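PDB 3NQW: guanosine-3',5'-bis(diphosphate) 3'-pyrophosphohydrolase MESH1 from Drosophila melanogaster, which hydrolyses the alarmone ppGpp to GDP and diphosphate, using manganese as cofactor, and takes part in the fly's response to starvation. Local coordinates for residues Q14-K19 / A59-V64; I38-I43 / K120-L125; V46-T51 / G160-L165; E53-A58 / C84-E89; D126-L131 / Q146-A151. One frame throughout, in Å; residues are numbered along the deposited sequence.

Interaction 1: residues Q14-K19 / A59-V64; sequences QYAAFK and ALLHDV. With MN (manganese (II) ion), chain C.
Ala-16 is the bump at the middle of this contact: its methyl reaches from helix 7-19 into the hollow where helix 53-60 runs out, between Leu-60 and Leu-61, and CG1 of Val-64 lies against CA of Ala-16. CB of Ala-16 lies 3.8 Å from CD2 of Leu-61 and 4.3 Å from CB of Leu-60, and the carbonyl O of Leu-60 is also in contact with the methyl. In return, CD2 of Leu-61 fits between Ala-16 and the ring of Tyr-15, meeting CD1 of Tyr-15 at 3.9 Å, near the ring plane and at the edge. The ring is there because CG of Tyr-15 stands anti to the backbone N (chi1 -177°); the Tyr-15 and Leu-61 side chains cross at about a right angle. One turn on, CG1 of Val-64 meets CB of Lys-19 at 4.1 Å, while CG of Lys-19 lies over one face of the Tyr-15 ring, toward the rim. Phe-79 and Val-75 of helix 72-79 continue the apolar packing around Leu-61. Leu-61 is the first residue to leave helical geometry, and the turn that follows carries His-62 and Asp-63 away from helix 7-19. OD2 of Asp-63 binds the manganese ion at 2.2 Å and also hydrogen-bonds to Tyr-33. His-62 and Asp-63 are the His-Asp doublet of the HD-domain metal site, which His-36 and Asp-123 complete.

Interaction 2: residues I38-I43 / K120-L125; sequences INVSTI and KLADKL. With MN (manganese (II) ion), chain C.
Ile-43, Val-40 and Ala-122 carry most of the buried surface. The methyl of Ala-122 faces helix 34-45 and is met by CG2 of Ile-43 at 3.6 Å and by CG1 of Val-40 at 4.0 Å. Ile-43 straddles it: CG2, anti to the backbone N, turns to the methyl and on to CD2 of Leu-125 at 4.1 Å, whereas CD1 lies against the carbonyl O of Ala-122. The other branch of Val-40, CG2, rests on the backbone of Asp-123, 3.6 Å from its CA. The Asp-123 side chain itself starts away from helix 34-45, and its OD1 binds manganese at 2.3 Å, so Val-40 packs directly behind a metal ligand. The segment axes approach to 8.6 Å at 123°. Leu-165 of helix 163-176 packs on Ile-43 and Ile-172 on Leu-125, while His-62 touches Val-40; on the far side of helix 34-45, Met-10 and Gln-14 of the second subunit pack against Ser-41 and Thr-42.

Interaction 3: residues V46-T51 / G160-L165; sequences VEACIT and GTNANL
With CG anti to the backbone N (chi1 -160°), Asn-162 turns its amide toward Ala-48, and Leu-165, with CG beside its own backbone N (chi1 -65°), comes up to the same methyl. CB of Ala-48 touches both ND2 of Asn-162 at 3.6 Å and CG of Leu-165 at 3.7 Å, which lie side by side; both methyls of the leucine are close as well. The Asn-162 amide is held in place by its oxygen: OD1 accepts from the backbone N of Leu-165 at 2.8 Å, the donor tilted 18° from the carbonyl plane, and more weakly from N of Asn-164. Asn-164 reaches beside the loop at Glu-47 and Ala-48 in van der Waals contact. The carboxylate of Glu-47 is engaged outside the two segments, in salt bridges from OE1 to Arg-129 and Lys-168. Deeper in, Leu-165 rests on Leu-44 of helix 34-45. The arrangement is an asparagine N-cap opening helix 163-176, packed against the loop that joins helices 34-45 and 53-60.

Interaction 4: residues E53-A58 / C84-E89; sequences EGVLMA and CGLVRE
Leu-86 lays its side chain over the small methyl of Ala-58, CB to CB at 3.8 Å, and reaches past it along helix 53-60. CG of Leu-86 stands anti to its own carbonyl carbon (chi1 -59°), and with chi2 extended (173°) CD1 meets the preceding turn of the partner helix: it is 4.1 Å from the carbonyl O of Gly-54 and 4.4 Å from CG2 of Val-55. Val-55 contributes mainly its backbone side, since its CB points away from helix 81-89. Beside Leu-86, Val-87 also meets Ala-58: CG2 of Val-87 touches the carbonyl O of Ala-58 at 3.8 Å and CB of Ala-58 at 4.1 Å. The alanine methyl therefore packs against two branched residues that are neighbours in sequence. This is helix-to-helix packing within the all-helical HD domain: the segment axes run 9.1 Å apart at closest and are inclined at 47°, with the alanine at the point where the backbones come nearest, its CA 5.4 Å from that of Val-87. The contact is wholly apolar at its side chains. Arg-115 of helix 114-133 touches both Val-55 and Leu-86, and Ile-119 of that helix also packs on Val-55. Val-87 also touches Leu-61, just ahead of the metal-binding pair His-62 and Asp-63, and its side chain lies about 6 Å from that of His-62.

Interaction 5: residues D126-L131 / Q146-A151; sequences DNLRDL and QYFVWA
Leu-131 and Leu-128 meet two aromatic rings of helix 141-158. CD2 of Leu-131 lies over one face of Phe-148, 4.2 Å from the ring centroid and 25° off its normal, a CH-pi contact displaced toward the rim; CB of Leu-131 touches CZ of the same ring at 3.7 Å. CD2 of Leu-131 also meets CD2 of Tyr-147 at 3.5 Å, and so touches both aromatic side chains. CD2 of Leu-128 reaches the Tyr-147 ring at its edge, in the ring plane, and comes 3.8 Å from both CD2 of Phe-148 and CB of Ala-151. CG of Tyr-147 is anti to the backbone N (chi1 -169°), and the ring reaches across with its OH beside CB of Asn-127. In the next shell, Trp-150 places CE3 over one face of the tyrosine ring, and its own indole makes a cation-pi contact with Lys-102. Ile-172 and Phe-173 of helix 163-176 pack on Leu-128. The segments run nearly antiparallel, at 155°, with axes 10.9 Å apart, a separation that the large side chains fill. This is an antiparallel helix pair of the HD domain, and at its Asn-127 end it borders the metal site, near His-36 and Asp-123.

How the interactions relate
Interactions 1 and 2 converge on the manganese ion, each supplying one aspartate, and His-62 of the first touches Asp-123 of the second. Interaction 4 shares helix 53-60 with interaction 1 and abuts it. Interaction 5 uses the next part of helix 114-133 after interaction 2, on the other side of the chain's centre from interactions 1 and 4. These four are buried and rely on apolar side chains: small alanine methyls in 1, 2 and 4, aromatic rings in 5. Interaction 3 is the surface contact, with a polar helix cap; its Glu-47 reaches Arg-129 of interaction 5 by a salt bridge, while its apolar side abuts interaction 2.

Interaction 1: residues Q14-K19 / A59-V64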
# COMPACT_ATOMS: atom_id res chain seq x y z
N GLN A 14 4.92 -2.98 3.34
CA GLN A 14 6.08 -2.23 2.89
C GLN A 14 6.87 -3.05 1.89
O GLN A 14 7.30 -2.55 0.85
CB GLN A 14 6.96 -1.91 4.10
CG GLN A 14 8.12 -0.97 3.81
CD GLN A 14 8.84 -0.52 5.08
OE1 GLN A 14 9.73 -1.21 5.60
NE2 GLN A 14 8.44 0.64 5.60
N TYR A 15 7.06 -4.33 2.21
CA TYR A 15 7.81 -5.21 1.34
C TYR A 15 7.11 -5.39 -0.01
O TYR A 15 7.74 -5.29 -1.06
CB TYR A 15 8.02 -6.54 2.04
CG TYR A 15 8.85 -7.50 1.25
CD1 TYR A 15 8.31 -8.72 0.83
CD2 TYR A 15 10.17 -7.21 0.94
CE1 TYR A 15 9.08 -9.62 0.12
CE2 TYR A 15 10.94 -8.12 0.22
CZ TYR A 15 10.38 -9.32 -0.18
OH TYR A 15 11.14 -10.22 -0.89
N ALA A 16 5.81 -5.66 0.02
CA ALA A 16 5.07 -5.81 -1.22
C ALA A 16 5.29 -4.54 -2.06
O ALA A 16 5.69 -4.61 -3.22
CB ALA A 16 3.58 -6.00 -0.91
N ALA A 17 5.06 -3.38 -1.44
CA ALA A 17 5.21 -2.07 -2.07
C ALA A 17 6.59 -1.77 -2.66
O ALA A 17 6.73 -1.01 -3.62
CB ALA A 17 4.86 -0.99 -1.05
N PHE A 18 7.62 -2.37 -2.05
CA PHE A 18 8.99 -2.18 -2.48
C PHE A 18 9.38 -3.03 -3.68
O PHE A 18 9.88 -2.52 -4.68
CB PHE A 18 9.94 -2.52 -1.33
CG PHE A 18 11.37 -2.36 -1.69
CD1 PHE A 18 11.85 -1.11 -2.05
CD2 PHE A 18 12.22 -3.45 -1.72
CE1 PHE A 18 13.17 -0.95 -2.45
CE2 PHE A 18 13.56 -3.31 -2.11
CZ PHE A 18 14.03 -2.05 -2.48
N LYS A 19 9.14 -4.33 -3.56
CA LYS A 19 9.46 -5.29 -4.61
C LYS A 19 8.70 -4.96 -5.90
O LYS A 19 9.23 -5.11 -7.01
CB LYS A 19 9.10 -6.70 -4.13
CG LYS A 19 9.76 -7.15 -2.82
CD LYS A 19 11.10 -7.85 -3.02
CE LYS A 19 12.23 -6.90 -3.36
NZ LYS A 19 13.54 -7.61 -3.48
N ALA A 59 -1.97 -12.21 0.79
CA ALA A 59 -2.60 -11.53 -0.35
C ALA A 59 -1.75 -10.34 -0.82
O ALA A 59 -1.62 -10.11 -2.02
CB ALA A 59 -3.99 -11.04 0.03
N LEU A 60 -1.19 -9.60 0.12
CA LEU A 60 -0.35 -8.47 -0.24
C LEU A 60 0.87 -8.98 -1.04
O LEU A 60 1.42 -8.27 -1.90
CB LEU A 60 0.12 -7.72 1.01
CG LEU A 60 -0.90 -6.75 1.64
CD1 LEU A 60 -0.36 -6.13 2.91
CD2 LEU A 60 -1.23 -5.67 0.63
N LEU A 61 1.23 -10.23 -0.78
CA LEU A 61 2.38 -10.90 -1.38
C LEU A 61 2.06 -11.98 -2.40
O LEU A 61 2.95 -12.74 -2.82
CB LEU A 61 3.22 -11.53 -0.27
CG LEU A 61 3.74 -10.62 0.84
CD1 LEU A 61 4.58 -11.45 1.76
CD2 LEU A 61 4.55 -9.46 0.27
N HIS A 62 0.80 -12.06 -2.81
CA HIS A 62 0.36 -13.06 -3.77
C HIS A 62 0.96 -12.91 -5.18
O HIS A 62 0.74 -13.78 -6.02
CB HIS A 62 -1.16 -13.03 -3.88
CG HIS A 62 -1.68 -11.96 -4.77
ND1 HIS A 62 -2.44 -12.23 -5.89
CD2 HIS A 62 -1.58 -10.61 -4.70
CE1 HIS A 62 -2.79 -11.10 -6.46
NE2 HIS A 62 -2.29 -10.10 -5.76
N ASP A 63 1.69 -11.83 -5.46
CA ASP A 63 2.29 -11.68 -6.78
C ASP A 63 3.80 -11.43 -6.73
O ASP A 63 4.46 -11.51 -7.76
CB ASP A 63 1.59 -10.56 -7.59
CG ASP A 63 0.31 -11.05 -8.33
OD1 ASP A 63 0.23 -12.24 -8.71
OD2 ASP A 63 -0.61 -10.23 -8.56
N VAL A 64 4.35 -11.15 -5.55
CA VAL A 64 5.80 -10.90 -5.45
C VAL A 64 6.65 -12.09 -5.87
O VAL A 64 7.47 -11.98 -6.78
CB VAL A 64 6.27 -10.54 -4.03
CG1 VAL A 64 5.80 -9.15 -3.67
CG2 VAL A 64 5.78 -11.56 -3.03
MN MN C . -2.75 -10.75 -8.90

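Interaction 2: residues I38-I43 / K120-L125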
# COMPACT_ATOMS: atom_id res chain seq x y z
N ILE A 38 -2.77 -4.61 -3.18
CA ILE A 38 -3.54 -3.94 -2.12
C ILE A 38 -5.02 -4.25 -2.32
O ILE A 38 -5.69 -4.71 -1.38
CB ILE A 38 -3.38 -2.39 -2.15
CG1 ILE A 38 -1.96 -1.99 -1.80
CG2 ILE A 38 -4.32 -1.73 -1.13
CD1 ILE A 38 -1.78 -0.47 -1.73
N ASN A 39 -5.56 -4.02 -3.51
CA ASN A 39 -6.97 -4.33 -3.70
C ASN A 39 -7.30 -5.76 -3.25
O ASN A 39 -8.27 -5.97 -2.51
CB ASN A 39 -7.39 -4.12 -5.17
CG ASN A 39 -7.44 -2.65 -5.57
OD1 ASN A 39 -7.81 -2.31 -6.69
ND2 ASN A 39 -7.07 -1.77 -4.64
N VAL A 40 -6.50 -6.74 -3.68
CA VAL A 40 -6.74 -8.14 -3.30
C VAL A 40 -6.78 -8.31 -1.76
O VAL A 40 -7.66 -8.99 -1.23
CB VAL A 40 -5.67 -9.12 -3.92
CG1 VAL A 40 -5.86 -10.55 -3.39
CG2 VAL A 40 -5.82 -9.13 -5.44
N SER A 41 -5.87 -7.67 -1.03
CA SER A 41 -5.91 -7.81 0.41
C SER A 41 -7.18 -7.12 0.93
O SER A 41 -7.96 -7.71 1.67
CB SER A 41 -4.68 -7.20 1.06
OG SER A 41 -4.57 -7.62 2.42
N THR A 42 -7.41 -5.88 0.51
CA THR A 42 -8.60 -5.16 0.94
C THR A 42 -9.92 -5.85 0.56
O THR A 42 -10.89 -5.80 1.32
CB THR A 42 -8.61 -3.72 0.39
OG1 THR A 42 -7.29 -3.18 0.48
CG2 THR A 42 -9.56 -2.86 1.21
N ILE A 43 -9.97 -6.47 -0.63
CA ILE A 43 -11.18 -7.19 -1.07
C ILE A 43 -11.58 -8.21 -0.01
O ILE A 43 -12.76 -8.43 0.22
CB ILE A 43 -10.97 -8.01 -2.42
CG1 ILE A 43 -10.97 -7.11 -3.66
CG2 ILE A 43 -12.09 -9.03 -2.58
CD1 ILE A 43 -10.66 -7.87 -4.93
N LYS A 120 -7.11 -16.58 -4.21
CA LYS A 120 -7.31 -16.82 -5.62
C LYS A 120 -8.58 -16.20 -6.15
O LYS A 120 -8.59 -15.67 -7.26
CB LYS A 120 -7.30 -18.31 -5.88
CG LYS A 120 -5.96 -18.96 -5.65
CD LYS A 120 -6.02 -20.37 -6.15
CE LYS A 120 -4.70 -21.06 -6.12
NZ LYS A 120 -4.87 -22.22 -7.00
N LEU A 121 -9.65 -16.27 -5.36
CA LEU A 121 -10.95 -15.69 -5.73
C LEU A 121 -10.85 -14.16 -5.81
O LEU A 121 -11.16 -13.57 -6.84
CB LEU A 121 -12.03 -16.07 -4.71
CG LEU A 121 -12.53 -17.52 -4.69
CD1 LEU A 121 -13.53 -17.71 -3.56
CD2 LEU A 121 -13.17 -17.85 -6.02
N ALA A 122 -10.41 -13.53 -4.72
CA ALA A 122 -10.26 -12.09 -4.68
C ALA A 122 -9.34 -11.60 -5.80
O ALA A 122 -9.64 -10.60 -6.46
CB ALA A 122 -9.72 -11.66 -3.33
N ASP A 123 -8.23 -12.30 -6.02
CA ASP A 123 -7.24 -11.99 -7.07
C ASP A 123 -7.98 -11.88 -8.39
O ASP A 123 -7.75 -10.96 -9.18
CB ASP A 123 -6.22 -13.13 -7.14
CG ASP A 123 -5.00 -12.81 -8.00
OD1 ASP A 123 -4.85 -11.70 -8.53
OD2 ASP A 123 -4.15 -13.72 -8.12
N LYS A 124 -8.87 -12.84 -8.62
CA LYS A 124 -9.66 -12.84 -9.83
C LYS A 124 -10.64 -11.67 -9.81
O LYS A 124 -10.65 -10.85 -10.73
CB LYS A 124 -10.43 -14.15 -9.98
CG LYS A 124 -9.55 -15.37 -10.24
CD LYS A 124 -8.75 -15.25 -11.54
CE LYS A 124 -7.84 -16.46 -11.70
NZ LYS A 124 -6.99 -16.61 -10.47
N LEU A 125 -11.44 -11.56 -8.75
CA LEU A 125 -12.40 -10.47 -8.67
C LEU A 125 -11.77 -9.13 -9.05
O LEU A 125 -12.26 -8.45 -9.95
CB LEU A 125 -13.00 -10.37 -7.26
CG LEU A 125 -14.10 -9.32 -7.05
CD1 LEU A 125 -15.18 -9.43 -8.11
CD2 LEU A 125 -14.69 -9.53 -5.66
MN MN C . -2.75 -10.75 -8.90

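Interaction 3: residues V46-T51 / G160-L165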
# COMPACT_ATOMS: atom_id res chain seq x y z
N VAL A 46 -12.56 -5.91 3.59
CA VAL A 46 -13.85 -5.23 3.53
C VAL A 46 -14.93 -6.23 3.15
O VAL A 46 -15.79 -6.59 3.96
CB VAL A 46 -13.82 -4.06 2.50
CG1 VAL A 46 -15.15 -3.31 2.49
CG2 VAL A 46 -12.68 -3.13 2.85
N GLU A 47 -14.88 -6.69 1.91
CA GLU A 47 -15.83 -7.67 1.42
C GLU A 47 -15.22 -8.96 1.91
O GLU A 47 -14.01 -9.02 2.12
CB GLU A 47 -15.84 -7.60 -0.09
CG GLU A 47 -15.83 -6.16 -0.53
CD GLU A 47 -15.37 -5.99 -1.93
OE1 GLU A 47 -16.17 -6.32 -2.84
OE2 GLU A 47 -14.21 -5.54 -2.13
N ALA A 48 -16.04 -9.98 2.13
CA ALA A 48 -15.53 -11.26 2.62
C ALA A 48 -15.15 -11.20 4.12
O ALA A 48 -14.93 -12.23 4.75
CB ALA A 48 -14.32 -11.69 1.78
N CYS A 49 -15.08 -9.98 4.67
CA CYS A 49 -14.72 -9.70 6.06
C CYS A 49 -13.71 -10.69 6.73
O CYS A 49 -14.05 -11.44 7.65
CB CYS A 49 -15.99 -9.55 6.95
SG CYS A 49 -17.65 -9.36 6.14
N ILE A 50 -12.46 -10.68 6.26
CA ILE A 50 -11.43 -11.57 6.83
C ILE A 50 -10.61 -10.93 7.97
O ILE A 50 -9.97 -9.90 7.81
CB ILE A 50 -10.45 -12.14 5.73
CG1 ILE A 50 -11.09 -13.34 5.01
CG2 ILE A 50 -9.18 -12.67 6.38
CD1 ILE A 50 -12.19 -13.00 4.01
N THR A 51 -10.65 -11.60 9.13
CA THR A 51 -9.99 -11.15 10.36
C THR A 51 -8.65 -11.84 10.69
O THR A 51 -8.16 -11.78 11.83
CB THR A 51 -11.02 -11.28 11.55
OG1 THR A 51 -11.52 -12.62 11.65
CG2 THR A 51 -12.21 -10.35 11.32
N GLY A 160 -17.54 -22.58 -3.56
CA GLY A 160 -17.72 -23.30 -2.30
C GLY A 160 -16.97 -22.61 -1.17
O GLY A 160 -17.19 -22.90 0.02
N THR A 161 -16.10 -21.67 -1.54
CA THR A 161 -15.29 -20.91 -0.60
C THR A 161 -16.05 -19.73 0.02
O THR A 161 -16.68 -19.88 1.07
CB THR A 161 -13.99 -20.38 -1.28
OG1 THR A 161 -13.37 -21.45 -2.00
CG2 THR A 161 -13.01 -19.85 -0.24
N ASN A 162 -16.01 -18.56 -0.62
CA ASN A 162 -16.69 -17.39 -0.08
C ASN A 162 -17.97 -17.08 -0.84
O ASN A 162 -17.95 -16.71 -2.01
CB ASN A 162 -15.74 -16.17 -0.10
CG ASN A 162 -16.17 -15.06 0.84
OD1 ASN A 162 -17.00 -14.22 0.50
ND2 ASN A 162 -15.61 -15.06 2.04
N ALA A 163 -19.10 -17.27 -0.17
CA ALA A 163 -20.40 -17.03 -0.77
C ALA A 163 -20.55 -15.57 -1.17
O ALA A 163 -21.37 -15.23 -2.02
CB ALA A 163 -21.51 -17.41 0.20
N ASN A 164 -19.77 -14.70 -0.55
CA ASN A 164 -19.88 -13.29 -0.89
C ASN A 164 -19.04 -12.91 -2.09
O ASN A 164 -19.53 -12.28 -3.02
CB ASN A 164 -19.51 -12.44 0.31
CG ASN A 164 -19.85 -10.98 0.09
OD1 ASN A 164 -20.68 -10.66 -0.76
ND2 ASN A 164 -19.21 -10.10 0.85
N LEU A 165 -17.77 -13.30 -2.07
CA LEU A 165 -16.88 -13.01 -3.18
C LEU A 165 -17.42 -13.67 -4.43
O LEU A 165 -17.54 -13.03 -5.48
CB LEU A 165 -15.47 -13.53 -2.88
CG LEU A 165 -14.70 -12.89 -1.71
CD1 LEU A 165 -13.31 -13.52 -1.59
CD2 LEU A 165 -14.58 -11.40 -1.94

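Interaction 4: residues E53-A58 / C84-E89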
# COMPACT_ATOMS: atom_id res chain seq x y z
N GLU A 53 -4.70 -12.02 9.66
CA GLU A 53 -3.52 -11.42 9.04
C GLU A 53 -2.73 -12.38 8.13
O GLU A 53 -2.20 -11.97 7.10
CB GLU A 53 -2.59 -10.86 10.11
CG GLU A 53 -2.73 -9.36 10.30
CD GLU A 53 -1.80 -8.82 11.34
OE1 GLU A 53 -1.71 -7.57 11.46
OE2 GLU A 53 -1.16 -9.62 12.06
N GLY A 54 -2.64 -13.65 8.54
CA GLY A 54 -1.93 -14.62 7.73
C GLY A 54 -2.38 -14.52 6.29
O GLY A 54 -1.55 -14.45 5.39
N VAL A 55 -3.70 -14.51 6.09
CA VAL A 55 -4.30 -14.42 4.75
C VAL A 55 -4.07 -13.03 4.14
O VAL A 55 -3.69 -12.91 2.97
CB VAL A 55 -5.82 -14.71 4.81
CG1 VAL A 55 -6.42 -14.71 3.41
CG2 VAL A 55 -6.06 -16.05 5.49
N LEU A 56 -4.29 -11.99 4.95
CA LEU A 56 -4.11 -10.61 4.51
C LEU A 56 -2.70 -10.36 3.97
O LEU A 56 -2.54 -9.86 2.86
CB LEU A 56 -4.41 -9.66 5.68
CG LEU A 56 -5.84 -9.73 6.22
CD1 LEU A 56 -5.96 -8.84 7.45
CD2 LEU A 56 -6.83 -9.31 5.14
N MET A 57 -1.68 -10.71 4.74
CA MET A 57 -0.32 -10.51 4.27
C MET A 57 -0.06 -11.38 3.04
O MET A 57 0.50 -10.92 2.06
CB MET A 57 0.66 -10.85 5.38
CG MET A 57 0.42 -10.09 6.66
SD MET A 57 1.32 -10.86 8.00
CE MET A 57 2.94 -10.30 7.64
N ALA A 58 -0.48 -12.64 3.09
CA ALA A 58 -0.28 -13.53 1.96
C ALA A 58 -0.81 -12.87 0.68
O ALA A 58 -0.19 -12.96 -0.38
CB ALA A 58 -0.98 -14.88 2.22
N CYS A 84 4.38 -18.05 4.11
CA CYS A 84 5.06 -18.63 2.98
C CYS A 84 4.26 -19.76 2.35
O CYS A 84 4.31 -19.97 1.14
CB CYS A 84 6.43 -19.15 3.40
SG CYS A 84 7.43 -19.61 1.98
N GLY A 85 3.53 -20.50 3.17
CA GLY A 85 2.71 -21.60 2.68
C GLY A 85 1.62 -21.16 1.72
O GLY A 85 1.43 -21.78 0.67
N LEU A 86 0.89 -20.10 2.06
CA LEU A 86 -0.19 -19.63 1.18
C LEU A 86 0.36 -18.94 -0.06
O LEU A 86 -0.12 -19.16 -1.16
CB LEU A 86 -1.11 -18.68 1.94
CG LEU A 86 -1.78 -19.25 3.18
CD1 LEU A 86 -2.51 -18.14 3.92
CD2 LEU A 86 -2.72 -20.36 2.78
N VAL A 87 1.38 -18.11 0.13
CA VAL A 87 1.97 -17.41 -0.99
C VAL A 87 2.45 -18.40 -2.02
O VAL A 87 2.53 -18.07 -3.20
CB VAL A 87 3.14 -16.52 -0.56
CG1 VAL A 87 3.87 -15.99 -1.78
CG2 VAL A 87 2.63 -15.35 0.29
N ARG A 88 2.78 -19.60 -1.59
CA ARG A 88 3.25 -20.60 -2.54
C ARG A 88 2.04 -21.24 -3.20
O ARG A 88 2.08 -21.62 -4.36
CB ARG A 88 4.11 -21.67 -1.85
CG ARG A 88 4.58 -22.80 -2.78
CD ARG A 88 5.42 -23.83 -2.04
NE ARG A 88 4.80 -24.25 -0.79
CZ ARG A 88 5.45 -24.91 0.17
NH1 ARG A 88 6.72 -25.23 0.04
NH2 ARG A 88 4.82 -25.23 1.30
N GLU A 89 0.96 -21.33 -2.44
CA GLU A 89 -0.25 -21.92 -2.97
C GLU A 89 -0.90 -21.09 -4.06
O GLU A 89 -1.75 -21.59 -4.78
CB GLU A 89 -1.25 -22.13 -1.84
CG GLU A 89 -0.68 -22.95 -0.72
CD GLU A 89 -1.75 -23.49 0.19
OE1 GLU A 89 -2.63 -24.22 -0.32
OE2 GLU A 89 -1.71 -23.17 1.40

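Interaction 5: residues D126-L131 / Q146-A151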
# COMPACT_ATOMS: atom_id res chain seq x y z
N ASP A 126 -10.69 -8.77 -8.37
CA ASP A 126 -10.02 -7.51 -8.66
C ASP A 126 -9.67 -7.37 -10.14
O ASP A 126 -10.09 -6.42 -10.81
CB ASP A 126 -8.75 -7.35 -7.82
CG ASP A 126 -8.01 -6.05 -8.13
OD1 ASP A 126 -8.58 -4.96 -7.90
OD2 ASP A 126 -6.86 -6.12 -8.62
N ASN A 127 -8.90 -8.31 -10.67
CA ASN A 127 -8.51 -8.25 -12.07
C ASN A 127 -9.72 -8.07 -12.97
O ASN A 127 -9.73 -7.18 -13.81
CB ASN A 127 -7.75 -9.51 -12.47
CG ASN A 127 -6.37 -9.56 -11.86
OD1 ASN A 127 -5.87 -10.64 -11.52
ND2 ASN A 127 -5.73 -8.40 -11.72
N LEU A 128 -10.73 -8.91 -12.79
CA LEU A 128 -11.92 -8.82 -13.61
C LEU A 128 -12.50 -7.42 -13.58
O LEU A 128 -12.76 -6.82 -14.62
CB LEU A 128 -12.97 -9.81 -13.15
CG LEU A 128 -12.68 -11.26 -13.55
CD1 LEU A 128 -13.90 -12.11 -13.25
CD2 LEU A 128 -12.35 -11.34 -15.03
N ARG A 129 -12.71 -6.91 -12.37
CA ARG A 129 -13.24 -5.58 -12.21
C ARG A 129 -12.50 -4.60 -13.10
O ARG A 129 -13.09 -3.67 -13.64
CB ARG A 129 -13.11 -5.16 -10.75
CG ARG A 129 -14.14 -5.82 -9.88
CD ARG A 129 -13.83 -5.56 -8.44
NE ARG A 129 -14.99 -5.76 -7.59
CZ ARG A 129 -14.91 -5.83 -6.27
NH1 ARG A 129 -13.73 -5.73 -5.67
NH2 ARG A 129 -16.01 -5.99 -5.55
N ASP A 130 -11.20 -4.82 -13.26
CA ASP A 130 -10.37 -3.95 -14.09
C ASP A 130 -10.52 -4.19 -15.59
O ASP A 130 -10.21 -3.31 -16.38
CB ASP A 130 -8.90 -4.11 -13.71
CG ASP A 130 -8.44 -3.05 -12.75
OD1 ASP A 130 -9.03 -2.92 -11.65
OD2 ASP A 130 -7.47 -2.34 -13.09
N LEU A 131 -10.98 -5.38 -15.97
CA LEU A 131 -11.13 -5.73 -17.38
C LEU A 131 -12.42 -5.21 -18.01
O LEU A 131 -12.56 -5.18 -19.24
CB LEU A 131 -11.07 -7.25 -17.54
CG LEU A 131 -10.11 -7.75 -18.61
CD1 LEU A 131 -8.69 -7.39 -18.23
CD2 LEU A 131 -10.26 -9.24 -18.76
N GLN A 146 -11.57 -13.70 -23.92
CA GLN A 146 -11.03 -14.99 -23.51
C GLN A 146 -10.64 -15.03 -22.03
O GLN A 146 -10.76 -16.07 -21.39
CB GLN A 146 -9.81 -15.35 -24.37
CG GLN A 146 -10.13 -15.52 -25.85
CD GLN A 146 -9.03 -16.23 -26.64
OE1 GLN A 146 -7.87 -15.82 -26.65
NE2 GLN A 146 -9.41 -17.32 -27.32
N TYR A 147 -10.19 -13.90 -21.50
CA TYR A 147 -9.81 -13.83 -20.09
C TYR A 147 -11.00 -14.12 -19.19
O TYR A 147 -10.87 -14.85 -18.20
CB TYR A 147 -9.25 -12.45 -19.74
CG TYR A 147 -8.59 -12.40 -18.37
CD1 TYR A 147 -7.21 -12.57 -18.24
CD2 TYR A 147 -9.34 -12.19 -17.22
CE1 TYR A 147 -6.60 -12.53 -16.98
CE2 TYR A 147 -8.74 -12.16 -15.95
CZ TYR A 147 -7.36 -12.33 -15.84
OH TYR A 147 -6.76 -12.28 -14.60
N PHE A 148 -12.15 -13.55 -19.54
CA PHE A 148 -13.39 -13.75 -18.78
C PHE A 148 -13.79 -15.22 -18.74
O PHE A 148 -14.24 -15.72 -17.70
CB PHE A 148 -14.55 -12.95 -19.39
CG PHE A 148 -14.48 -11.47 -19.12
CD1 PHE A 148 -14.05 -10.58 -20.10
CD2 PHE A 148 -14.82 -10.97 -17.87
CE1 PHE A 148 -13.95 -9.22 -19.84
CE2 PHE A 148 -14.73 -9.61 -17.59
CZ PHE A 148 -14.29 -8.74 -18.58
N VAL A 149 -13.65 -15.89 -19.89
CA VAL A 149 -13.99 -17.30 -20.02
C VAL A 149 -13.12 -18.12 -19.09
O VAL A 149 -13.63 -18.89 -18.28
CB VAL A 149 -13.76 -17.81 -21.47
CG1 VAL A 149 -14.07 -19.31 -21.55
CG2 VAL A 149 -14.64 -17.06 -22.46
N TRP A 150 -11.81 -17.94 -19.23
CA TRP A 150 -10.82 -18.65 -18.42
C TRP A 150 -11.07 -18.34 -16.94
O TRP A 150 -11.10 -19.24 -16.10
CB TRP A 150 -9.40 -18.23 -18.83
CG TRP A 150 -8.33 -18.56 -17.81
CD1 TRP A 150 -7.91 -19.81 -17.43
CD2 TRP A 150 -7.59 -17.64 -17.02
NE1 TRP A 150 -6.96 -19.72 -16.45
CE2 TRP A 150 -6.74 -18.39 -16.17
CE3 TRP A 150 -7.55 -16.24 -16.93
CZ2 TRP A 150 -5.87 -17.79 -15.26
CZ3 TRP A 150 -6.69 -15.65 -16.02
CH2 TRP A 150 -5.86 -16.42 -15.20
N ALA A 151 -11.26 -17.06 -16.63
CA ALA A 151 -11.53 -16.64 -15.27
C ALA A 151 -12.67 -17.48 -14.70
O ALA A 151 -12.59 -17.99 -13.58
CB ALA A 151 -11.93 -15.16 -15.25